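Local coordinates for Two-component sensor histidine kinase (PDB 3OLO), which probably senses a signal through its PAS domain and passes it on, as part of a histidine kinase, by phosphorylating a histidine, at residues G90-L102 with E106-K117. Sequence-based numbering, arbitrary orientation.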
loop_
_atom_site.group_PDB
_atom_site.type_symbol
_atom_site.label_atom_id
_atom_site.label_comp_id
_atom_site.label_asym_id
_atom_site.label_seq_id
_atom_site.Cartn_x
_atom_site.Cartn_y
_atom_site.Cartn_z
ATOM N N GLY A 90 -16.496 14.979 -13.788
ATOM C CA GLY A 90 -17.598 14.366 -14.504
ATOM C C GLY A 90 -17.193 13.240 -15.437
ATOM O O GLY A 90 -17.967 12.858 -16.303
ATOM N N ARG A 91 -15.988 12.703 -15.284
ATOM C CA ARG A 91 -15.609 11.541 -16.079
ATOM C C ARG A 91 -16.342 10.334 -15.525
ATOM O O ARG A 91 -16.431 10.158 -14.309
ATOM C CB ARG A 91 -14.102 11.293 -16.040
ATOM C CG ARG A 91 -13.247 12.484 -16.460
ATOM C CD ARG A 91 -11.781 12.254 -16.071
ATOM N NE ARG A 91 -10.918 13.408 -16.340
ATOM C CZ ARG A 91 -10.310 13.632 -17.501
ATOM N NH1 ARG A 91 -10.479 12.794 -18.515
ATOM N NH2 ARG A 91 -9.541 14.700 -17.657
ATOM N N ILE A 92 -16.892 9.523 -16.422
ATOM C CA ILE A 92 -17.476 8.244 -16.058
ATOM C C ILE A 92 -16.563 7.154 -16.603
ATOM O O ILE A 92 -16.283 7.119 -17.800
ATOM C CB ILE A 92 -18.864 8.056 -16.688
ATOM C CG1 ILE A 92 -19.779 9.248 -16.368
ATOM C CG2 ILE A 92 -19.482 6.739 -16.222
ATOM C CD1 ILE A 92 -20.274 9.291 -14.945
ATOM N N PHE A 93 -16.094 6.263 -15.740
ATOM C CA PHE A 93 -15.191 5.211 -16.184
ATOM C C PHE A 93 -15.422 3.904 -15.424
ATOM O O PHE A 93 -15.843 3.909 -14.265
ATOM C CB PHE A 93 -13.729 5.674 -16.059
ATOM C CG PHE A 93 -13.366 6.207 -14.693
ATOM C CD1 PHE A 93 -13.702 7.504 -14.328
ATOM C CD2 PHE A 93 -12.680 5.411 -13.779
ATOM C CE1 PHE A 93 -13.370 8.001 -13.081
ATOM C CE2 PHE A 93 -12.339 5.900 -12.531
ATOM C CZ PHE A 93 -12.682 7.196 -12.175
ATOM N N LEU A 94 -15.157 2.786 -16.091
ATOM C CA LEU A 94 -15.263 1.477 -15.462
ATOM C C LEU A 94 -14.038 1.200 -14.598
ATOM O O LEU A 94 -12.912 1.497 -14.995
ATOM C CB LEU A 94 -15.383 0.405 -16.530
ATOM C CG LEU A 94 -15.746 -0.996 -16.058
ATOM C CD1 LEU A 94 -17.134 -1.016 -15.431
ATOM C CD2 LEU A 94 -15.665 -1.952 -17.234
ATOM N N VAL A 95 -14.272 0.640 -13.415
ATOM C CA VAL A 95 -13.202 0.189 -12.528
ATOM C C VAL A 95 -13.495 -1.223 -12.017
ATOM O O VAL A 95 -14.607 -1.735 -12.156
ATOM C CB VAL A 95 -13.041 1.114 -11.302
ATOM C CG1 VAL A 95 -12.791 2.546 -11.734
ATOM C CG2 VAL A 95 -14.277 1.057 -10.420
ATOM N N GLU A 96 -12.479 -1.834 -11.423
ATOM C CA GLU A 96 -12.602 -3.123 -10.761
ATOM C C GLU A 96 -12.182 -2.916 -9.313
ATOM O O GLU A 96 -11.042 -2.535 -9.040
ATOM C CB GLU A 96 -11.709 -4.155 -11.456
ATOM C CG GLU A 96 -11.569 -5.479 -10.731
ATOM C CD GLU A 96 -10.682 -6.457 -11.495
ATOM O OE1 GLU A 96 -9.489 -6.566 -11.160
ATOM O OE2 GLU A 96 -11.167 -7.116 -12.436
HETATM N N MSE A 97 -13.120 -3.121 -8.392
HETATM C CA MSE A 97 -12.856 -2.955 -6.966
HETATM C C MSE A 97 -12.626 -4.309 -6.325
HETATM O O MSE A 97 -13.381 -5.242 -6.579
HETATM C CB MSE A 97 -14.067 -2.340 -6.257
HETATM C CG MSE A 97 -14.356 -0.906 -6.515
HETATM SE SE MSE A 97 -16.045 -0.400 -5.602
HETATM C CE MSE A 97 -15.458 -0.320 -3.768
ATOM N N SER A 98 -11.606 -4.401 -5.476
ATOM C CA SER A 98 -11.395 -5.564 -4.616
ATOM C C SER A 98 -11.564 -5.140 -3.163
ATOM O O SER A 98 -10.917 -4.207 -2.698
ATOM C CB SER A 98 -10.005 -6.154 -4.827
ATOM O OG SER A 98 -9.923 -6.800 -6.082
ATOM N N LEU A 99 -12.460 -5.807 -2.454
ATOM C CA LEU A 99 -12.749 -5.452 -1.078
ATOM C C LEU A 99 -12.330 -6.564 -0.150
ATOM O O LEU A 99 -12.528 -7.736 -0.459
ATOM C CB LEU A 99 -14.236 -5.250 -0.877
ATOM C CG LEU A 99 -14.896 -4.140 -1.664
ATOM C CD1 LEU A 99 -15.393 -4.670 -3.001
ATOM C CD2 LEU A 99 -16.028 -3.598 -0.823
ATOM N N THR A 100 -11.773 -6.170 0.992
ATOM C CA THR A 100 -11.536 -7.055 2.114
ATOM C C THR A 100 -12.137 -6.401 3.350
ATOM O O THR A 100 -11.819 -5.259 3.651
ATOM C CB THR A 100 -10.044 -7.228 2.362
ATOM O OG1 THR A 100 -9.400 -7.630 1.148
ATOM C CG2 THR A 100 -9.801 -8.267 3.441
ATOM N N PHE A 101 -12.987 -7.114 4.080
ATOM C CA PHE A 101 -13.563 -6.547 5.293
ATOM C C PHE A 101 -12.750 -6.946 6.507
ATOM O O PHE A 101 -12.302 -8.077 6.617
ATOM C CB PHE A 101 -15.012 -6.968 5.455
ATOM C CG PHE A 101 -15.912 -6.361 4.436
ATOM C CD1 PHE A 101 -16.117 -6.988 3.214
ATOM C CD2 PHE A 101 -16.536 -5.147 4.681
ATOM C CE1 PHE A 101 -16.943 -6.416 2.255
ATOM C CE2 PHE A 101 -17.368 -4.574 3.733
ATOM C CZ PHE A 101 -17.572 -5.212 2.518
ATOM N N LEU A 102 -12.571 -5.996 7.414
ATOM C CA LEU A 102 -11.723 -6.181 8.575
ATOM C C LEU A 102 -12.399 -5.575 9.789
ATOM O O LEU A 102 -13.265 -4.709 9.661
ATOM C CB LEU A 102 -10.386 -5.487 8.346
ATOM C CG LEU A 102 -9.607 -6.025 7.150
ATOM C CD1 LEU A 102 -8.310 -5.265 6.967
ATOM C CD2 LEU A 102 -9.339 -7.509 7.328
ATOM N N GLU A 106 -13.792 -1.835 17.785
ATOM C CA GLU A 106 -15.234 -1.756 17.535
ATOM C C GLU A 106 -15.572 -1.186 16.159
ATOM O O GLU A 106 -16.699 -0.749 15.918
ATOM C CB GLU A 106 -15.927 -0.933 18.624
ATOM C CG GLU A 106 -15.304 0.428 18.891
ATOM C CD GLU A 106 -16.051 1.201 19.966
ATOM O OE1 GLU A 106 -16.451 0.585 20.983
ATOM O OE2 GLU A 106 -16.246 2.425 19.792
ATOM N N ARG A 107 -14.600 -1.205 15.254
ATOM C CA ARG A 107 -14.814 -0.679 13.910
ATOM C C ARG A 107 -14.719 -1.789 12.881
ATOM O O ARG A 107 -13.694 -2.447 12.774
ATOM C CB ARG A 107 -13.770 0.387 13.575
ATOM C CG ARG A 107 -14.341 1.774 13.394
ATOM C CD ARG A 107 -14.125 2.291 11.980
ATOM N NE ARG A 107 -15.116 3.306 11.621
ATOM C CZ ARG A 107 -16.309 3.042 11.087
ATOM N NH1 ARG A 107 -17.137 4.041 10.807
ATOM N NH2 ARG A 107 -16.679 1.787 10.835
ATOM N N ARG A 108 -15.791 -2.004 12.129
ATOM C CA ARG A 108 -15.703 -2.824 10.937
ATOM C C ARG A 108 -15.506 -1.876 9.760
ATOM O O ARG A 108 -16.151 -0.830 9.673
ATOM C CB ARG A 108 -16.956 -3.680 10.755
ATOM C CG ARG A 108 -16.851 -4.692 9.619
ATOM C CD ARG A 108 -17.885 -5.793 9.763
ATOM N NE ARG A 108 -18.003 -6.609 8.557
ATOM C CZ ARG A 108 -17.238 -7.664 8.284
ATOM N NH1 ARG A 108 -17.424 -8.347 7.161
ATOM N NH2 ARG A 108 -16.281 -8.035 9.127
ATOM N N PHE A 109 -14.594 -2.227 8.864
ATOM C CA PHE A 109 -14.310 -1.374 7.716
ATOM C C PHE A 109 -13.784 -2.245 6.602
ATOM O O PHE A 109 -13.519 -3.415 6.810
ATOM C CB PHE A 109 -13.286 -0.304 8.082
ATOM C CG PHE A 109 -11.974 -0.862 8.553
ATOM C CD1 PHE A 109 -11.836 -1.353 9.835
ATOM C CD2 PHE A 109 -10.880 -0.886 7.712
ATOM C CE1 PHE A 109 -10.624 -1.865 10.269
ATOM C CE2 PHE A 109 -9.671 -1.390 8.136
ATOM C CZ PHE A 109 -9.542 -1.883 9.418
ATOM N N SER A 110 -13.658 -1.695 5.408
ATOM C CA SER A 110 -13.117 -2.485 4.323
ATOM C C SER A 110 -11.918 -1.787 3.727
ATOM O O SER A 110 -11.839 -0.569 3.710
ATOM C CB SER A 110 -14.178 -2.767 3.260
ATOM O OG SER A 110 -14.717 -1.567 2.767
ATOM N N CYS A 111 -10.957 -2.599 3.312
ATOM C CA CYS A 111 -9.863 -2.166 2.477
ATOM C C CYS A 111 -10.290 -2.396 1.050
ATOM O O CYS A 111 -10.791 -3.465 0.702
ATOM C CB CYS A 111 -8.613 -2.989 2.780
ATOM S SG CYS A 111 -7.937 -2.661 4.411
ATOM N N VAL A 112 -10.081 -1.392 0.219
ATOM C CA VAL A 112 -10.526 -1.448 -1.149
ATOM C C VAL A 112 -9.350 -1.123 -2.055
ATOM O O VAL A 112 -8.664 -0.130 -1.845
ATOM C CB VAL A 112 -11.664 -0.435 -1.372
ATOM C CG1 VAL A 112 -12.135 -0.453 -2.804
ATOM C CG2 VAL A 112 -12.812 -0.739 -0.434
ATOM N N PHE A 113 -9.103 -1.977 -3.042
ATOM C CA PHE A 113 -8.157 -1.669 -4.110
ATOM C C PHE A 113 -8.908 -1.531 -5.430
ATOM O O PHE A 113 -9.752 -2.363 -5.764
ATOM C CB PHE A 113 -7.089 -2.747 -4.192
ATOM C CG PHE A 113 -6.271 -2.851 -2.947
ATOM C CD1 PHE A 113 -6.680 -3.660 -1.903
ATOM C CD2 PHE A 113 -5.118 -2.100 -2.797
ATOM C CE1 PHE A 113 -5.937 -3.744 -0.745
ATOM C CE2 PHE A 113 -4.366 -2.186 -1.643
ATOM C CZ PHE A 113 -4.785 -2.998 -0.613
ATOM N N VAL A 114 -8.593 -0.480 -6.179
ATOM C CA VAL A 114 -9.357 -0.146 -7.376
ATOM C C VAL A 114 -8.450 0.006 -8.589
ATOM O O VAL A 114 -7.505 0.788 -8.582
ATOM C CB VAL A 114 -10.170 1.131 -7.163
ATOM C CG1 VAL A 114 -11.138 1.371 -8.330
ATOM C CG2 VAL A 114 -10.928 1.015 -5.854
ATOM N N ARG A 115 -8.736 -0.782 -9.620
ATOM C CA ARG A 115 -8.001 -0.721 -10.871
ATOM C C ARG A 115 -8.882 -0.039 -11.890
ATOM O O ARG A 115 -10.041 -0.400 -12.055
ATOM C CB ARG A 115 -7.656 -2.124 -11.372
ATOM C CG ARG A 115 -6.532 -2.805 -10.623
ATOM C CD ARG A 115 -6.345 -4.247 -11.079
ATOM N NE ARG A 115 -7.117 -5.181 -10.262
ATOM C CZ ARG A 115 -7.014 -6.506 -10.337
ATOM N NH1 ARG A 115 -7.757 -7.278 -9.551
ATOM N NH2 ARG A 115 -6.172 -7.062 -11.197
ATOM N N GLU A 116 -8.332 0.945 -12.579
ATOM C CA GLU A 116 -9.071 1.599 -13.637
ATOM C C GLU A 116 -9.091 0.655 -14.831
ATOM O O GLU A 116 -8.047 0.349 -15.408
ATOM C CB GLU A 116 -8.408 2.928 -13.995
ATOM C CG GLU A 116 -9.339 3.920 -14.671
ATOM C CD GLU A 116 -8.839 5.354 -14.588
ATOM O OE1 GLU A 116 -7.754 5.597 -14.012
ATOM O OE2 GLU A 116 -9.549 6.243 -15.098
ATOM N N LYS A 117 -10.280 0.169 -15.174
ATOM C CA LYS A 117 -10.457 -0.660 -16.361
ATOM C C LYS A 117 -10.909 0.188 -17.549
ATOM O O LYS A 117 -10.781 -0.222 -18.702
ATOM C CB LYS A 117 -11.478 -1.766 -16.089
ATOM C CG LYS A 117 -11.036 -2.772 -15.026
ATOM C CD LYS A 117 -9.604 -3.256 -15.272
ATOM C CE LYS A 117 -9.218 -4.418 -14.349
ATOM N NZ LYS A 117 -7.816 -4.903 -14.563
#
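Phe101 holds CG anti to its carbonyl carbon (chi1 -69°), and Arg108 extends from a CG anti to the backbone N (chi1 -173°). This extended chain carries the Arg108 guanidinium to the Phe101 side chain, and the two cross at about a right angle. CB of Phe101 sits over one face of the Arg108 guanidinium, 3.3 Å from NH1, and the guanidinium and ring planes are nearly parallel. Arg108 NH1 is also hydrogen-bonded to Asn77 OD1. Ser110 CB lies over a face of the Phe101 ring, 4.0 Å from its centroid, in a CH-pi contact. An alanine in place of Phe101 would probably leave Ser110 CB without the ring it packs on, open a gap on that face and cost Arg108 its contact with the ring. On the other face of the sheet, Leu102 CB rests over the Phe109 ring, 4.2 Å from the centroid. Phe109 also meets Tyr17 and Phe14 of the second subunit edge-to-face.

The two strands form an antiparallel beta hairpin. They are the last two of the chain and lie side by side inside the five-stranded PAS sheet of order 2-1-5-4-3. Paired backbone bonds link Glu96 with Arg115, Ser98 with Phe113, Thr100 with Cys111 and Leu102 with Phe109. Val95, Met97, Leu99, Val112 and Val114 share the face with Phe101. There CE of selenomethionine Met97 presses tightly on Val112 CG1 at 3.5 Å, while Val114 CG1 lies 3.5 Å from Val95 CB. Glu96 and Arg115 run side by side on the opposite face and form a salt bridge, whose exact geometry is doubtful. Lys82 pairs with the other carboxylate oxygen of Glu96.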